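Local atomic coordinates of iron-containing alcohol dehydrogenase (Ralstonia eutropha, PDB entry 3JZD), a protein that binds NAD and, as an iron-containing alcohol dehydrogenase family member, probably catalyses the NAD(P)H-dependent reduction of maleylacetate to 3-oxoadipate. Residues F19-S24 and Y155-T160; I116-T121 and V148-V153. One frame throughout, in Å; residues are numbered along the deposited sequence.

Contact 1: residues F19-S24 and Y155-T160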
ATOM      1  N   PHE A  19       2.549  -2.058 -14.662  1.00 14.25           N
ATOM      2  CA  PHE A  19       1.812  -3.319 -14.759  1.00 15.01           C
ATOM      3  C   PHE A  19       0.923  -3.402 -15.974  1.00 14.23           C
ATOM      4  O   PHE A  19       0.196  -2.475 -16.258  1.00 15.34           O
ATOM      5  CB  PHE A  19       0.903  -3.460 -13.500  1.00 14.59           C
ATOM      6  CG  PHE A  19       0.366  -4.858 -13.287  1.00 12.69           C
ATOM      7  CD1 PHE A  19      -0.708  -5.329 -14.038  1.00 16.40           C
ATOM      8  CD2 PHE A  19       0.929  -5.688 -12.342  1.00 13.19           C
ATOM      9  CE1 PHE A  19      -1.168  -6.594 -13.883  1.00 15.08           C
ATOM     10  CE2 PHE A  19       0.474  -6.940 -12.180  1.00 17.49           C
ATOM     11  CZ  PHE A  19      -0.607  -7.397 -12.968  1.00 15.83           C
ATOM     12  N   GLY A  20       0.993  -4.514 -16.697  1.00 14.73           N
ATOM     13  CA  GLY A  20       0.079  -4.760 -17.803  1.00 14.11           C
ATOM     14  C   GLY A  20       0.709  -5.510 -18.947  1.00 14.61           C
ATOM     15  O   GLY A  20       1.943  -5.432 -19.130  1.00 16.31           O
ATOM     16  N   ALA A  21      -0.129  -6.220 -19.706  1.00 14.49           N
ATOM     17  CA  ALA A  21       0.310  -6.928 -20.891  1.00 15.95           C
ATOM     18  C   ALA A  21       1.021  -5.953 -21.804  1.00 15.73           C
ATOM     19  O   ALA A  21       0.498  -4.903 -22.144  1.00 14.70           O
ATOM     20  CB  ALA A  21      -0.885  -7.555 -21.638  1.00 15.98           C
ATOM     21  N   GLY A  22       2.246  -6.293 -22.180  1.00 16.28           N
ATOM     22  CA  GLY A  22       3.031  -5.443 -23.062  1.00 16.04           C
ATOM     23  C   GLY A  22       3.895  -4.416 -22.382  1.00 15.50           C
ATOM     24  O   GLY A  22       4.637  -3.705 -23.062  1.00 15.33           O
ATOM     25  N   SER A  23       3.822  -4.331 -21.052  1.00 14.14           N
ATOM     26  CA  SER A  23       4.567  -3.358 -20.311  1.00 13.93           C
ATOM     27  C   SER A  23       6.086  -3.457 -20.508  1.00 15.44           C
ATOM     28  O   SER A  23       6.776  -2.455 -20.400  1.00 14.48           O
ATOM     29  CB  SER A  23       4.232  -3.425 -18.811  1.00 14.75           C
ATOM     30  OG  SER A  23       4.739  -4.622 -18.198  1.00 16.06           O
ATOM     31  N   SER A  24       6.618  -4.645 -20.781  1.00 16.42           N
ATOM     32  CA  SER A  24       8.063  -4.771 -20.964  1.00 15.08           C
ATOM     33  C   SER A  24       8.556  -3.941 -22.130  1.00 15.24           C
ATOM     34  O   SER A  24       9.758  -3.591 -22.185  1.00 15.36           O
ATOM     35  CB  SER A  24       8.493  -6.216 -21.104  1.00 15.42           C
ATOM     36  OG  SER A  24       7.952  -6.760 -22.266  1.00 15.87           O
ATOM     37  N   TYR A 155       5.856  -5.394 -14.520  1.00 15.12           N
ATOM     38  CA  TYR A 155       5.139  -6.665 -14.528  1.00 14.25           C
ATOM     39  C   TYR A 155       4.442  -6.819 -15.846  1.00 15.11           C
ATOM     40  O   TYR A 155       3.505  -6.064 -16.116  1.00 16.64           O
ATOM     41  CB  TYR A 155       4.072  -6.737 -13.433  1.00 15.75           C
ATOM     42  CG  TYR A 155       4.592  -6.982 -12.065  1.00 17.78           C
ATOM     43  CD1 TYR A 155       5.191  -8.195 -11.753  1.00 15.41           C
ATOM     44  CD2 TYR A 155       4.419  -6.030 -11.052  1.00 21.49           C
ATOM     45  CE1 TYR A 155       5.643  -8.459 -10.482  1.00 11.10           C
ATOM     46  CE2 TYR A 155       4.873  -6.257  -9.786  1.00 14.52           C
ATOM     47  CZ  TYR A 155       5.483  -7.507  -9.507  1.00 14.70           C
ATOM     48  OH  TYR A 155       5.950  -7.774  -8.262  1.00 14.75           O
ATOM     49  N   ASP A 156       4.876  -7.793 -16.651  1.00 14.85           N
ATOM     50  CA  ASP A 156       4.314  -8.040 -17.976  1.00 16.05           C
ATOM     51  C   ASP A 156       3.858  -9.501 -18.008  1.00 19.15           C
ATOM     52  O   ASP A 156       4.676 -10.403 -18.114  1.00 17.62           O
ATOM     53  CB  ASP A 156       5.365  -7.784 -19.089  1.00 16.49           C
ATOM     54  CG  ASP A 156       4.771  -7.787 -20.461  1.00 16.39           C
ATOM     55  OD1 ASP A 156       3.643  -8.272 -20.608  1.00 17.55           O
ATOM     56  OD2 ASP A 156       5.406  -7.273 -21.395  1.00 15.54           O
ATOM     57  N   PRO A 157       2.543  -9.735 -17.887  1.00 20.23           N
ATOM     58  CA  PRO A 157       2.026 -11.083 -17.921  1.00 21.49           C
ATOM     59  C   PRO A 157       2.359 -11.847 -19.208  1.00 21.54           C
ATOM     60  O   PRO A 157       2.334 -13.066 -19.196  1.00 23.28           O
ATOM     61  CB  PRO A 157       0.533 -10.875 -17.812  1.00 21.16           C
ATOM     62  CG  PRO A 157       0.325  -9.523 -18.340  1.00 24.46           C
ATOM     63  CD  PRO A 157       1.461  -8.745 -17.833  1.00 19.09           C
ATOM     64  N   ALA A 158       2.653 -11.155 -20.300  1.00 20.65           N
ATOM     65  CA  ALA A 158       3.075 -11.829 -21.542  1.00 19.79           C
ATOM     66  C   ALA A 158       4.371 -12.619 -21.334  1.00 20.16           C
ATOM     67  O   ALA A 158       4.596 -13.623 -21.993  1.00 21.55           O
ATOM     68  CB  ALA A 158       3.264 -10.834 -22.621  1.00 18.68           C
ATOM     69  N   LEU A 159       5.230 -12.153 -20.431  1.00 19.74           N
ATOM     70  CA  LEU A 159       6.483 -12.850 -20.141  1.00 20.54           C
ATOM     71  C   LEU A 159       6.279 -14.056 -19.207  1.00 21.25           C
ATOM     72  O   LEU A 159       7.215 -14.775 -18.948  1.00 22.19           O
ATOM     73  CB  LEU A 159       7.563 -11.902 -19.580  1.00 17.28           C
ATOM     74  CG  LEU A 159       7.983 -10.707 -20.453  1.00 24.24           C
ATOM     75  CD1 LEU A 159       9.236 -10.004 -19.893  1.00 18.21           C
ATOM     76  CD2 LEU A 159       8.193 -11.075 -21.889  1.00 17.15           C
ATOM     77  N   THR A 160       5.075 -14.260 -18.688  1.00 20.45           N
ATOM     78  CA  THR A 160       4.800 -15.418 -17.847  1.00 20.33           C
ATOM     79  C   THR A 160       3.990 -16.470 -18.590  1.00 20.02           C
ATOM     80  O   THR A 160       3.763 -17.527 -18.061  1.00 19.90           O
ATOM     81  CB  THR A 160       4.072 -15.026 -16.538  1.00 19.86           C
ATOM     82  OG1 THR A 160       2.799 -14.473 -16.844  1.00 26.58           O
ATOM     83  CG2 THR A 160       4.837 -14.001 -15.814  1.00 17.83           C
TER
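Hydrogen bonds between two loops join the segments where F19 and Y155, paired in parallel, end neighbouring strands 8-19 and 152-155 of the central sheet, and D156 takes up the backbone of the turn that follows F19. The last sheet bond runs from G20 N to Y155 O at 3.0 Å, almost in line with the carbonyl. Beyond it, a type II turn from G20 to S23 leads toward helix 27-33 and folds over the D156 carboxylate. With CG anti to the backbone N (chi1 -170°), D156 reaches across to this turn. D156 OD1 takes G22 N at 2.9 Å and, from the opposite face of the carboxylate plane, A158 N of its own Asx turn. D156 OD2 accepts twice from S24: S24 N comes from above the plane at 3.0 Å, while S24 OG lies 2.7 Å away on the anti side, only 16° out of the plane. Alongside, P157 lays its CD against the G20-A21 peptide, 3.5 Å from A21 N. On the sheet, the F19 ring crosses that of Y155 obliquely, F19 CD2 touching Y155 CB at 3.5 Å. Y155 OH is bonded to E127, and F19 meets F8 of the second subunit, whose strand continues the sheet across the dimer interface. The following turn carries L159 and T160 to the bound NAD. Four donors on two oxygens fix the rotation of the buried D156 carboxylate, and these N-H and O-H dipoles would be expected to stabilise its negative charge.

Contact 2: residues I116-T121 and V148-V153. With NAD (nicotinamide-adenine-dinucleotide), chain E.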
ATOM      1  N   ILE A 116      18.408  -1.174  -9.848  1.00 18.92           N
ATOM      2  CA  ILE A 116      17.911  -2.347 -10.546  1.00 19.84           C
ATOM      3  C   ILE A 116      16.492  -2.086 -11.041  1.00 18.57           C
ATOM      4  O   ILE A 116      15.658  -1.543 -10.289  1.00 18.71           O
ATOM      5  CB  ILE A 116      17.731  -3.581  -9.611  1.00 19.26           C
ATOM      6  CG1 ILE A 116      19.008  -3.890  -8.834  1.00 26.02           C
ATOM      7  CG2 ILE A 116      17.300  -4.810 -10.416  1.00 18.55           C
ATOM      8  CD1 ILE A 116      18.735  -4.837  -7.639  1.00 24.11           C
ATOM      9  N   VAL A 117      16.242  -2.443 -12.301  1.00 17.04           N
ATOM     10  CA  VAL A 117      14.885  -2.532 -12.850  1.00 17.23           C
ATOM     11  C   VAL A 117      14.581  -4.046 -12.940  1.00 17.26           C
ATOM     12  O   VAL A 117      15.274  -4.786 -13.650  1.00 17.38           O
ATOM     13  CB  VAL A 117      14.756  -1.923 -14.256  1.00 17.94           C
ATOM     14  CG1 VAL A 117      13.322  -2.195 -14.866  1.00 14.81           C
ATOM     15  CG2 VAL A 117      15.132  -0.449 -14.246  1.00 13.65           C
ATOM     16  N   ALA A 118      13.578  -4.504 -12.201  1.00 17.81           N
ATOM     17  CA  ALA A 118      13.215  -5.917 -12.176  1.00 17.58           C
ATOM     18  C   ALA A 118      12.060  -6.170 -13.124  1.00 17.35           C
ATOM     19  O   ALA A 118      11.081  -5.429 -13.129  1.00 16.17           O
ATOM     20  CB  ALA A 118      12.849  -6.374 -10.704  1.00 15.76           C
ATOM     21  N   ILE A 119      12.200  -7.201 -13.954  1.00 16.05           N
ATOM     22  CA  ILE A 119      11.138  -7.662 -14.861  1.00 14.97           C
ATOM     23  C   ILE A 119      10.855  -9.136 -14.452  1.00 16.31           C
ATOM     24  O   ILE A 119      11.494 -10.038 -14.963  1.00 16.99           O
ATOM     25  CB  ILE A 119      11.578  -7.541 -16.329  1.00 14.09           C
ATOM     26  CG1 ILE A 119      12.095  -6.125 -16.593  1.00 14.30           C
ATOM     27  CG2 ILE A 119      10.385  -7.888 -17.256  1.00 10.93           C
ATOM     28  CD1 ILE A 119      12.428  -5.782 -18.074  1.00 13.73           C
ATOM     29  N   PRO A 120       9.934  -9.374 -13.489  1.00 16.87           N
ATOM     30  CA  PRO A 120       9.746 -10.718 -12.959  1.00 15.25           C
ATOM     31  C   PRO A 120       8.941 -11.640 -13.850  1.00 15.63           C
ATOM     32  O   PRO A 120       7.984 -11.209 -14.463  1.00 17.51           O
ATOM     33  CB  PRO A 120       8.995 -10.486 -11.643  1.00 16.72           C
ATOM     34  CG  PRO A 120       9.151  -9.074 -11.327  1.00 18.04           C
ATOM     35  CD  PRO A 120       9.301  -8.364 -12.619  1.00 16.66           C
ATOM     36  N   THR A 121       9.351 -12.905 -13.900  1.00 15.14           N
ATOM     37  CA  THR A 121       8.728 -13.894 -14.740  1.00 15.71           C
ATOM     38  C   THR A 121       8.231 -15.110 -13.912  1.00 16.41           C
ATOM     39  O   THR A 121       7.803 -16.121 -14.483  1.00 18.30           O
ATOM     40  CB  THR A 121       9.674 -14.281 -15.867  1.00 14.66           C
ATOM     41  OG1 THR A 121      10.785 -14.965 -15.323  1.00 19.66           O
ATOM     42  CG2 THR A 121      10.159 -13.010 -16.626  1.00 15.48           C
ATOM     43  N   VAL A 148      19.366  -2.883  -2.167  1.00 23.85           N
ATOM     44  CA  VAL A 148      19.049  -3.995  -3.076  1.00 22.30           C
ATOM     45  C   VAL A 148      17.613  -4.004  -3.584  1.00 21.70           C
ATOM     46  O   VAL A 148      17.300  -4.747  -4.487  1.00 20.24           O
ATOM     47  CB  VAL A 148      19.417  -5.379  -2.464  1.00 21.52           C
ATOM     48  CG1 VAL A 148      20.852  -5.314  -1.913  1.00 18.21           C
ATOM     49  CG2 VAL A 148      18.426  -5.818  -1.364  1.00 21.70           C
ATOM     50  N   LEU A 149      16.740  -3.216  -2.960  1.00 22.41           N
ATOM     51  CA  LEU A 149      15.367  -3.067  -3.389  1.00 21.63           C
ATOM     52  C   LEU A 149      15.324  -2.456  -4.822  1.00 20.19           C
ATOM     53  O   LEU A 149      15.835  -1.363  -5.057  1.00 19.62           O
ATOM     54  CB  LEU A 149      14.608  -2.185  -2.380  1.00 22.74           C
ATOM     55  CG  LEU A 149      13.087  -2.119  -2.494  1.00 26.38           C
ATOM     56  CD1 LEU A 149      12.448  -3.495  -2.215  1.00 16.19           C
ATOM     57  CD2 LEU A 149      12.523  -1.031  -1.565  1.00 22.67           C
ATOM     58  N   PRO A 150      14.767  -3.186  -5.803  1.00 16.87           N
ATOM     59  CA  PRO A 150      14.641  -2.620  -7.145  1.00 15.94           C
ATOM     60  C   PRO A 150      13.908  -1.288  -7.187  1.00 15.82           C
ATOM     61  O   PRO A 150      12.932  -1.096  -6.465  1.00 16.98           O
ATOM     62  CB  PRO A 150      13.850  -3.700  -7.892  1.00 14.93           C
ATOM     63  CG  PRO A 150      14.321  -4.991  -7.244  1.00 16.42           C
ATOM     64  CD  PRO A 150      14.368  -4.602  -5.775  1.00 18.07           C
ATOM     65  N   ARG A 151      14.402  -0.347  -7.973  1.00 16.19           N
ATOM     66  CA  ARG A 151      13.766   0.972  -8.056  1.00 16.02           C
ATOM     67  C   ARG A 151      12.454   0.884  -8.809  1.00 16.19           C
ATOM     68  O   ARG A 151      11.527   1.621  -8.508  1.00 14.87           O
ATOM     69  CB  ARG A 151      14.633   1.941  -8.838  1.00 17.10           C
ATOM     70  CG  ARG A 151      16.012   2.162  -8.297  1.00 26.72           C
ATOM     71  CD  ARG A 151      16.059   2.849  -6.939  1.00 27.35           C
ATOM     72  NE  ARG A 151      17.397   2.590  -6.439  1.00 35.78           N
ATOM     73  CZ  ARG A 151      18.497   3.295  -6.738  1.00 36.89           C
ATOM     74  NH1 ARG A 151      18.441   4.387  -7.494  1.00 37.89           N
ATOM     75  NH2 ARG A 151      19.677   2.907  -6.261  1.00 36.85           N
ATOM     76  N   THR A 152      12.415   0.022  -9.835  1.00 14.64           N
ATOM     77  CA  THR A 152      11.261  -0.140 -10.676  1.00 15.67           C
ATOM     78  C   THR A 152      11.057  -1.586 -11.009  1.00 15.73           C
ATOM     79  O   THR A 152      12.012  -2.319 -11.250  1.00 17.32           O
ATOM     80  CB  THR A 152      11.432   0.694 -11.956  1.00 16.95           C
ATOM     81  OG1 THR A 152      11.656   2.059 -11.571  1.00 20.88           O
ATOM     82  CG2 THR A 152      10.198   0.584 -12.932  1.00 13.75           C
ATOM     83  N   VAL A 153       9.798  -1.992 -10.996  1.00 16.46           N
ATOM     84  CA  VAL A 153       9.388  -3.337 -11.338  1.00 15.73           C
ATOM     85  C   VAL A 153       8.429  -3.168 -12.520  1.00 16.19           C
ATOM     86  O   VAL A 153       7.592  -2.274 -12.519  1.00 16.08           O
ATOM     87  CB  VAL A 153       8.655  -3.969 -10.194  1.00 18.11           C
ATOM     88  CG1 VAL A 153       8.204  -5.369 -10.553  1.00 13.50           C
ATOM     89  CG2 VAL A 153       9.533  -3.950  -8.895  1.00  9.17           C
TER
HETATM   90  PA  NAD E 400      14.133 -19.301 -10.387  1.00 26.34           P
HETATM   91  O1A NAD E 400      14.447 -17.841 -10.525  1.00 30.14           O
HETATM   92  O2A NAD E 400      15.241 -19.955  -9.681  1.00 24.21           O
HETATM   93  O5B NAD E 400      13.663 -19.917 -11.796  1.00 28.39           O
HETATM   94  C5B NAD E 400      13.647 -21.328 -12.004  1.00 27.83           C
HETATM   95  C4B NAD E 400      13.771 -21.611 -13.490  1.00 26.90           C
HETATM   96  O4B NAD E 400      12.631 -21.175 -14.204  1.00 23.94           O
HETATM   97  C3B NAD E 400      14.945 -20.851 -14.097  1.00 29.25           C
HETATM   98  O3B NAD E 400      15.647 -21.653 -15.003  1.00 32.77           O
HETATM   99  C2B NAD E 400      14.308 -19.734 -14.889  1.00 30.45           C
HETATM  100  O2B NAD E 400      15.110 -19.320 -15.970  1.00 28.51           O
HETATM  101  C1B NAD E 400      13.001 -20.394 -15.319  1.00 20.89           C
HETATM  102  N9A NAD E 400      11.942 -19.418 -15.574  1.00 22.98           N
HETATM  103  C8A NAD E 400      11.595 -18.409 -14.713  1.00 20.74           C
HETATM  104  N7A NAD E 400      10.567 -17.738 -15.257  1.00 25.99           N
HETATM  105  C5A NAD E 400      10.250 -18.273 -16.443  1.00 25.46           C
HETATM  106  C6A NAD E 400       9.306 -17.932 -17.423  1.00 26.30           C
HETATM  107  N6A NAD E 400       8.275 -17.148 -17.180  1.00 28.46           N
HETATM  108  N1A NAD E 400       9.271 -18.670 -18.581  1.00 30.71           N
HETATM  109  C2A NAD E 400      10.140 -19.717 -18.776  1.00 23.08           C
HETATM  110  N3A NAD E 400      11.064 -20.062 -17.806  1.00 24.83           N
HETATM  111  C4A NAD E 400      11.134 -19.332 -16.658  1.00 24.79           C
HETATM  112  O3  NAD E 400      12.802 -19.636  -9.540  1.00 22.37           O
HETATM  113  PN  NAD E 400      12.070 -18.690  -8.461  1.00 23.12           P
HETATM  114  O1N NAD E 400      11.215 -19.682  -7.674  1.00 21.44           O
HETATM  115  O2N NAD E 400      11.502 -17.504  -9.132  1.00 17.77           O
HETATM  116  O5D NAD E 400      13.187 -18.105  -7.535  1.00 19.32           O
HETATM  117  C5D NAD E 400      13.589 -18.792  -6.387  1.00 26.00           C
HETATM  118  C4D NAD E 400      14.886 -18.158  -5.926  1.00 26.98           C
HETATM  119  O4D NAD E 400      14.588 -16.837  -5.548  1.00 22.08           O
HETATM  120  C3D NAD E 400      15.450 -18.835  -4.693  1.00 24.16           C
HETATM  121  O3D NAD E 400      16.826 -18.604  -4.665  1.00 21.52           O
HETATM  122  C2D NAD E 400      14.772 -18.100  -3.581  1.00 26.09           C
HETATM  123  O2D NAD E 400      15.445 -18.252  -2.356  1.00 23.73           O
HETATM  124  C1D NAD E 400      14.808 -16.683  -4.158  1.00 23.48           C
HETATM  125  N1N NAD E 400      13.807 -15.812  -3.520  1.00 25.98           N
HETATM  126  C2N NAD E 400      14.261 -14.740  -2.796  1.00 24.77           C
HETATM  127  C3N NAD E 400      13.362 -13.882  -2.178  1.00 26.50           C
HETATM  128  C7N NAD E 400      13.855 -12.647  -1.457  1.00 22.73           C
HETATM  129  O7N NAD E 400      12.937 -11.763  -0.889  1.00 25.10           O
HETATM  130  N7N NAD E 400      15.136 -12.342  -1.378  1.00 23.83           N
HETATM  131  C4N NAD E 400      11.986 -14.128  -2.308  1.00 25.66           C
HETATM  132  C5N NAD E 400      11.536 -15.213  -3.052  1.00 30.00           C
HETATM  133  C6N NAD E 400      12.466 -16.044  -3.681  1.00 25.05           C
HETATM  134  O   HOH W   1      17.782  -0.683  -7.163  1.00 19.74           O
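Parallel strands 116-120 and 152-155 lie side by side in the six-stranded sheet of the N-terminal, dinucleotide-binding part of this dehydrogenase, with V117 paired to T152 and A118 to V153. A118 N donates to T152 O at 2.9 Å, and V117 CA adds a C-H contact to the same oxygen. Before the strand proper begins, R151 N bonds I116 O at 2.9 Å, more bent at 136°. A water bridges the two segments next to this bond, donating to L149 O and accepting from I116 N. On the face carrying A118 and V153, A118 CB packs on the ring of P150, 4.0 Å from P150 CG. V153 CG1, anti to the backbone N (chi1 179°), meets CD of P120 at 3.8 Å, the two side chains crossing at about a right angle. I116 CD1 lies against V148 O, while helix 99-112 covers both residues. Past P120 the strand gives way to the cofactor site: T121, with Q47 bonded to its hydroxyl, faces the adenine with both backbone and side chain. NAD N6A donates to T121 O at 2.9 Å, and T121 OG1 sits 2.8 Å from NAD N7A.

How the contacts relate
Both contacts are largely buried and share strand 152-155: contact 2 joins its start to strand 116-120, and contact 1 its end to strand 8-19 on the other side. Contact 2, nested along the chain within the loop closed by contact 1, lies nearer the centre of the chain and relies on main-chain bonds and aliphatic packing. Contact 1, farther out where the strands become loops, adds a buried carboxylate that gathers backbone N-H groups and the S24 hydroxyl. The two meet directly: L159 CD1 packs on I119 CG2 at 3.6 Å, and Y155 CE1 on P120 CG at 3.7 Å. T121 and L159-T160 both line the NAD pocket.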